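Local coordinates for protein ornithine cyclodeaminase (Methanococcus maripaludis S2, PDB 3C2Q) that catalyses the conversion of ornithine to proline with release of ammonia, using NAD(+) as cofactor, at residues 291-296 with 317-322; 180-185 with 223-228. All blocks are in the same frame, centred on the assembly; numbering follows the deposited sequence.

Contact 1. Residues 291-296 with 317-322; sequences NLMPSY and TSQAIG
Asn291 faces Thr317 across a shared water, a worked example of a helix end and a turn joined through solvent instead of by direct hydrogen bonds. That water donates to Thr317 OG1 at 2.6 Å and probably also to Asn291 OD1, though other acceptors compete for its protons. The side-chain nitrogen, Asn291 ND2, bonds weakly to the carbonyl oxygen of Arg248 of a second subunit. Next along the segment, the carbonyl of Met293, a selenomethionine in the crystal, accepts from a second water, with Met293 O 2.9 Å away. The same water accepts from Gln319 NE2 at 3.1 Å and, over a longer reach, from Thr317 OG1, so the threonine hydroxyl relays between the two waters. Both segments belong to the Rossmann fold: each connects a helix to the next parallel strand, 283-292 to 298-303 and 306-314 to 321-324, completing successive beta-alpha-beta crossovers. Pro294 O lies 3.8 Å from Gln319 NE2 without a hydrogen bond, the C=O bond not being aimed at the nitrogen. Ser295 then supplies the main packing surface. Gln319 CG sits between its backbone N and carbonyl carbon (chi1 80°) and lies 3.4 Å from Ser295 O; a bend at chi2 (-81°) carries Gln319 CD to 3.7 Å from Ser295 CA. The amide end is also held by weak bonds to Asn31 and Thr299. An alanine at Gln319 would probably leave the second water without its amide donor and open a gap beside the Ser295 backbone. Ser295 OG hydrogen-bonds His32, far earlier in the chain.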
loop_
_atom_site.group_PDB
_atom_site.type_symbol
_atom_site.label_atom_id
_atom_site.label_comp_id
_atom_site.label_asym_id
_atom_site.label_seq_id
_atom_site.Cartn_x
_atom_site.Cartn_y
_atom_site.Cartn_z
ATOM N N ASN B 291 20.655 5.338 -7.091
ATOM C CA ASN B 291 21.700 6.133 -6.404
ATOM C C ASN B 291 23.009 6.210 -7.214
ATOM O O ASN B 291 23.794 7.154 -7.050
ATOM C CB ASN B 291 22.011 5.520 -5.054
ATOM C CG ASN B 291 20.935 5.802 -3.983
ATOM O OD1 ASN B 291 19.947 6.585 -4.176
ATOM N ND2 ASN B 291 21.132 5.160 -2.818
ATOM N N LEU B 292 23.221 5.233 -8.101
ATOM C CA LEU B 292 24.441 5.110 -8.900
ATOM C C LEU B 292 24.310 5.662 -10.301
ATOM O O LEU B 292 25.298 5.710 -11.039
ATOM C CB LEU B 292 24.838 3.633 -9.032
ATOM C CG LEU B 292 25.074 2.917 -7.720
ATOM C CD1 LEU B 292 25.332 1.434 -7.969
ATOM C CD2 LEU B 292 26.244 3.598 -6.953
HETATM N N MSE B 293 23.106 6.077 -10.674
HETATM C CA MSE B 293 22.802 6.426 -12.069
HETATM C C MSE B 293 22.705 7.911 -12.348
HETATM O O MSE B 293 22.114 8.645 -11.568
HETATM C CB MSE B 293 21.436 5.823 -12.443
HETATM C CG MSE B 293 21.468 4.322 -12.672
HETATM SE SE MSE B 293 19.551 3.761 -12.863
HETATM C CE MSE B 293 19.121 4.822 -14.434
ATOM N N PRO B 294 23.219 8.357 -13.502
ATOM C CA PRO B 294 22.944 9.726 -13.925
ATOM C C PRO B 294 21.501 9.864 -14.437
ATOM O O PRO B 294 20.892 8.863 -14.847
ATOM C CB PRO B 294 23.945 9.941 -15.075
ATOM C CG PRO B 294 24.183 8.633 -15.624
ATOM C CD PRO B 294 24.088 7.654 -14.465
ATOM N N SER B 295 20.972 11.079 -14.405
ATOM C CA SER B 295 19.570 11.332 -14.761
ATOM C C SER B 295 19.222 11.134 -16.242
ATOM O O SER B 295 18.028 11.036 -16.587
ATOM C CB SER B 295 19.184 12.755 -14.356
ATOM O OG SER B 295 20.028 13.691 -15.030
ATOM N N TYR B 296 20.237 11.081 -17.118
ATOM C CA TYR B 296 19.942 10.948 -18.546
ATOM C C TYR B 296 19.610 9.517 -19.001
ATOM O O TYR B 296 19.185 9.319 -20.123
ATOM C CB TYR B 296 21.052 11.564 -19.437
ATOM C CG TYR B 296 22.449 11.084 -19.152
ATOM C CD1 TYR B 296 22.854 9.776 -19.481
ATOM C CD2 TYR B 296 23.382 11.940 -18.568
ATOM C CE1 TYR B 296 24.138 9.344 -19.221
ATOM C CE2 TYR B 296 24.680 11.508 -18.308
ATOM C CZ TYR B 296 25.051 10.229 -18.638
ATOM O OH TYR B 296 26.342 9.809 -18.380
ATOM N N THR B 317 16.161 9.856 -7.457
ATOM C CA THR B 317 15.934 9.326 -8.783
ATOM C C THR B 317 14.587 9.859 -9.307
ATOM O O THR B 317 13.632 9.128 -9.567
ATOM C CB THR B 317 16.092 7.766 -8.766
ATOM O OG1 THR B 317 17.399 7.458 -8.254
ATOM C CG2 THR B 317 15.960 7.123 -10.173
ATOM N N SER B 318 14.550 11.170 -9.512
ATOM C CA SER B 318 13.311 11.850 -9.868
ATOM C C SER B 318 12.959 11.680 -11.352
ATOM O O SER B 318 11.825 11.958 -11.737
ATOM C CB SER B 318 13.418 13.325 -9.497
ATOM O OG SER B 318 14.500 13.907 -10.213
ATOM N N GLN B 319 13.898 11.199 -12.164
ATOM C CA GLN B 319 13.618 10.883 -13.578
ATOM C C GLN B 319 12.835 9.558 -13.798
ATOM O O GLN B 319 12.436 9.233 -14.921
ATOM C CB GLN B 319 14.921 10.894 -14.421
ATOM C CG GLN B 319 15.833 9.617 -14.342
ATOM C CD GLN B 319 16.746 9.578 -13.075
ATOM O OE1 GLN B 319 16.659 10.429 -12.168
ATOM N NE2 GLN B 319 17.597 8.582 -13.016
ATOM N N ALA B 320 12.640 8.784 -12.732
ATOM C CA ALA B 320 12.017 7.469 -12.858
ATOM C C ALA B 320 10.591 7.590 -13.384
ATOM O O ALA B 320 9.822 8.479 -12.990
ATOM C CB ALA B 320 12.035 6.739 -11.518
ATOM N N ILE B 321 10.239 6.675 -14.272
ATOM C CA ILE B 321 8.842 6.539 -14.720
ATOM C C ILE B 321 8.281 5.391 -13.884
ATOM O O ILE B 321 8.769 4.274 -13.977
ATOM C CB ILE B 321 8.818 6.164 -16.215
ATOM C CG1 ILE B 321 9.557 7.232 -17.055
ATOM C CG2 ILE B 321 7.372 5.899 -16.713
ATOM C CD1 ILE B 321 8.950 8.608 -16.952
ATOM N N GLY B 322 7.277 5.636 -13.060
ATOM C CA GLY B 322 6.809 4.548 -12.218
ATOM C C GLY B 322 5.681 3.830 -12.921
ATOM O O GLY B 322 4.823 4.466 -13.547
HETATM O O HOH W 1 17.405 6.915 -5.739
HETATM O O HOH W 2 19.449 8.613 -10.540
#

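Contact 2. Residues 180-185 with 223-228; sequences SALYGT and SGVLKE
Glu228 lays its side chain beside Ala181, near the end of helix 171-183, and keeps to this residue from CG to OE2. Its CB stands back, 4.8 Å from Ala181 CB. With CG set between the backbone N and carbonyl carbon (chi1 70°), Glu228 CG closes to 3.6 Å from Ala181 CB. Extended from there, the chain runs past the helix backbone: Glu228 CD lies 4.1 Å from Ala181 CA, and Glu228 OE2 comes within 3.9 Å of that same CA. Ala181 CB also meets Glu228 O at 3.2 Å and rests on Leu226 CD1 at 3.5 Å; the rest of that leucine packs on helix 217-222. One residue on, Leu182 CD2 touches Val225 O at 3.2 Å, with Val225 CG1 4.1 Å from Leu182 CD2. The joint thus seats the last turn of one Rossmann-domain helix against the loop between helices 217-222 and 230-237, which leaves the first through a Schellman motif at Gly224. No hydrogen bond or salt bridge crosses it. Methyl and methylene groups, set against one another and two carbonyl oxygens, hold by van der Waals packing, while the carboxylate, near carbonyl oxygens at the partially negative helix C-terminus, would probably find no electrostatic reward.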
loop_
_atom_site.group_PDB
_atom_site.type_symbol
_atom_site.label_atom_id
_atom_site.label_comp_id
_atom_site.label_asym_id
_atom_site.label_seq_id
_atom_site.Cartn_x
_atom_site.Cartn_y
_atom_site.Cartn_z
ATOM N N SER B 180 13.260 -22.818 -10.039
ATOM C CA SER B 180 12.176 -23.069 -10.978
ATOM C C SER B 180 12.709 -23.867 -12.174
ATOM O O SER B 180 12.001 -24.719 -12.700
ATOM C CB SER B 180 11.430 -21.777 -11.402
ATOM O OG SER B 180 12.304 -20.932 -12.113
ATOM N N ALA B 181 13.955 -23.624 -12.569
ATOM C CA ALA B 181 14.571 -24.399 -13.658
ATOM C C ALA B 181 14.725 -25.873 -13.284
ATOM O O ALA B 181 14.369 -26.751 -14.074
ATOM C CB ALA B 181 15.915 -23.791 -14.065
ATOM N N LEU B 182 15.209 -26.151 -12.076
ATOM C CA LEU B 182 15.449 -27.529 -11.642
ATOM C C LEU B 182 14.189 -28.247 -11.263
ATOM O O LEU B 182 14.025 -29.428 -11.588
ATOM C CB LEU B 182 16.422 -27.582 -10.452
ATOM C CG LEU B 182 17.831 -27.074 -10.736
ATOM C CD1 LEU B 182 18.644 -27.168 -9.433
ATOM C CD2 LEU B 182 18.503 -27.860 -11.821
ATOM N N TYR B 183 13.300 -27.563 -10.530
ATOM C CA TYR B 183 12.148 -28.213 -9.922
ATOM C C TYR B 183 10.751 -27.747 -10.352
ATOM O O TYR B 183 9.746 -28.321 -9.917
ATOM C CB TYR B 183 12.260 -28.150 -8.399
ATOM C CG TYR B 183 13.599 -28.664 -7.925
ATOM C CD1 TYR B 183 13.942 -30.019 -8.071
ATOM C CD2 TYR B 183 14.543 -27.796 -7.388
ATOM C CE1 TYR B 183 15.176 -30.477 -7.684
ATOM C CE2 TYR B 183 15.792 -28.250 -6.998
ATOM C CZ TYR B 183 16.095 -29.585 -7.136
ATOM O OH TYR B 183 17.332 -30.039 -6.747
ATOM N N GLY B 184 10.680 -26.688 -11.138
ATOM C CA GLY B 184 9.370 -26.176 -11.556
ATOM C C GLY B 184 8.652 -25.304 -10.510
ATOM O O GLY B 184 7.465 -24.939 -10.714
ATOM N N THR B 185 9.351 -24.964 -9.418
ATOM C CA THR B 185 8.749 -24.166 -8.319
ATOM C C THR B 185 9.555 -22.904 -7.932
ATOM O O THR B 185 10.741 -22.778 -8.250
ATOM C CB THR B 185 8.612 -24.995 -7.009
ATOM O OG1 THR B 185 9.911 -25.426 -6.583
ATOM C CG2 THR B 185 7.738 -26.215 -7.206
ATOM N N SER B 223 27.873 -28.345 -16.997
ATOM C CA SER B 223 27.564 -29.740 -16.643
ATOM C C SER B 223 26.189 -30.300 -17.079
ATOM O O SER B 223 25.920 -31.492 -16.878
ATOM C CB SER B 223 27.714 -29.944 -15.141
ATOM O OG SER B 223 26.584 -29.428 -14.442
ATOM N N GLY B 224 25.316 -29.462 -17.649
ATOM C CA GLY B 224 23.947 -29.864 -17.966
ATOM C C GLY B 224 22.981 -29.914 -16.789
ATOM O O GLY B 224 21.835 -30.334 -16.945
ATOM N N VAL B 225 23.430 -29.492 -15.607
ATOM C CA VAL B 225 22.556 -29.421 -14.423
ATOM C C VAL B 225 21.468 -28.329 -14.616
ATOM O O VAL B 225 20.272 -28.583 -14.443
ATOM C CB VAL B 225 23.387 -29.183 -13.142
ATOM C CG1 VAL B 225 22.504 -28.801 -11.968
ATOM C CG2 VAL B 225 24.233 -30.463 -12.814
ATOM N N LEU B 226 21.906 -27.149 -15.038
ATOM C CA LEU B 226 21.015 -26.003 -15.267
ATOM C C LEU B 226 20.793 -25.827 -16.751
ATOM O O LEU B 226 21.736 -25.525 -17.488
ATOM C CB LEU B 226 21.623 -24.747 -14.652
ATOM C CG LEU B 226 20.778 -23.468 -14.698
ATOM C CD1 LEU B 226 19.454 -23.723 -13.955
ATOM C CD2 LEU B 226 21.559 -22.298 -14.105
ATOM N N LYS B 227 19.541 -26.003 -17.173
ATOM C CA LYS B 227 19.161 -26.150 -18.587
ATOM C C LYS B 227 18.213 -25.075 -19.118
ATOM O O LYS B 227 17.839 -25.092 -20.301
ATOM C CB LYS B 227 18.449 -27.503 -18.777
ATOM C CG LYS B 227 19.350 -28.730 -18.608
ATOM C CD LYS B 227 18.570 -30.062 -18.829
ATOM C CE LYS B 227 17.978 -30.609 -17.511
ATOM N NZ LYS B 227 17.932 -32.128 -17.422
ATOM N N GLU B 228 17.766 -24.166 -18.244
ATOM C CA GLU B 228 16.773 -23.173 -18.663
ATOM C C GLU B 228 16.721 -22.054 -17.618
ATOM O O GLU B 228 17.223 -22.229 -16.490
ATOM C CB GLU B 228 15.367 -23.806 -18.815
ATOM C CG GLU B 228 14.761 -24.208 -17.475
ATOM C CD GLU B 228 13.392 -24.909 -17.554
ATOM O OE1 GLU B 228 13.269 -25.928 -18.254
ATOM O OE2 GLU B 228 12.434 -24.463 -16.875
#

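Taken together, the two contacts illustrate how one Rossmann domain is joined differently at its interior and at its margin. Contact 1 is buried, near the centre of the chain, and links two loops that feed neighbouring strands of the parallel sheet; contact 2 lies at the surface, where a helix end meets an interhelical loop. No secondary-structure element is shared, and their nearest atoms are about 25 Å apart. Polar groups buried in contact 1 are served by waters and by partners from other parts of the protein, including a second subunit. Contact 2 relies on aliphatic groups packed on each other and on backbone carbonyls, and touches no other chain of the assembly.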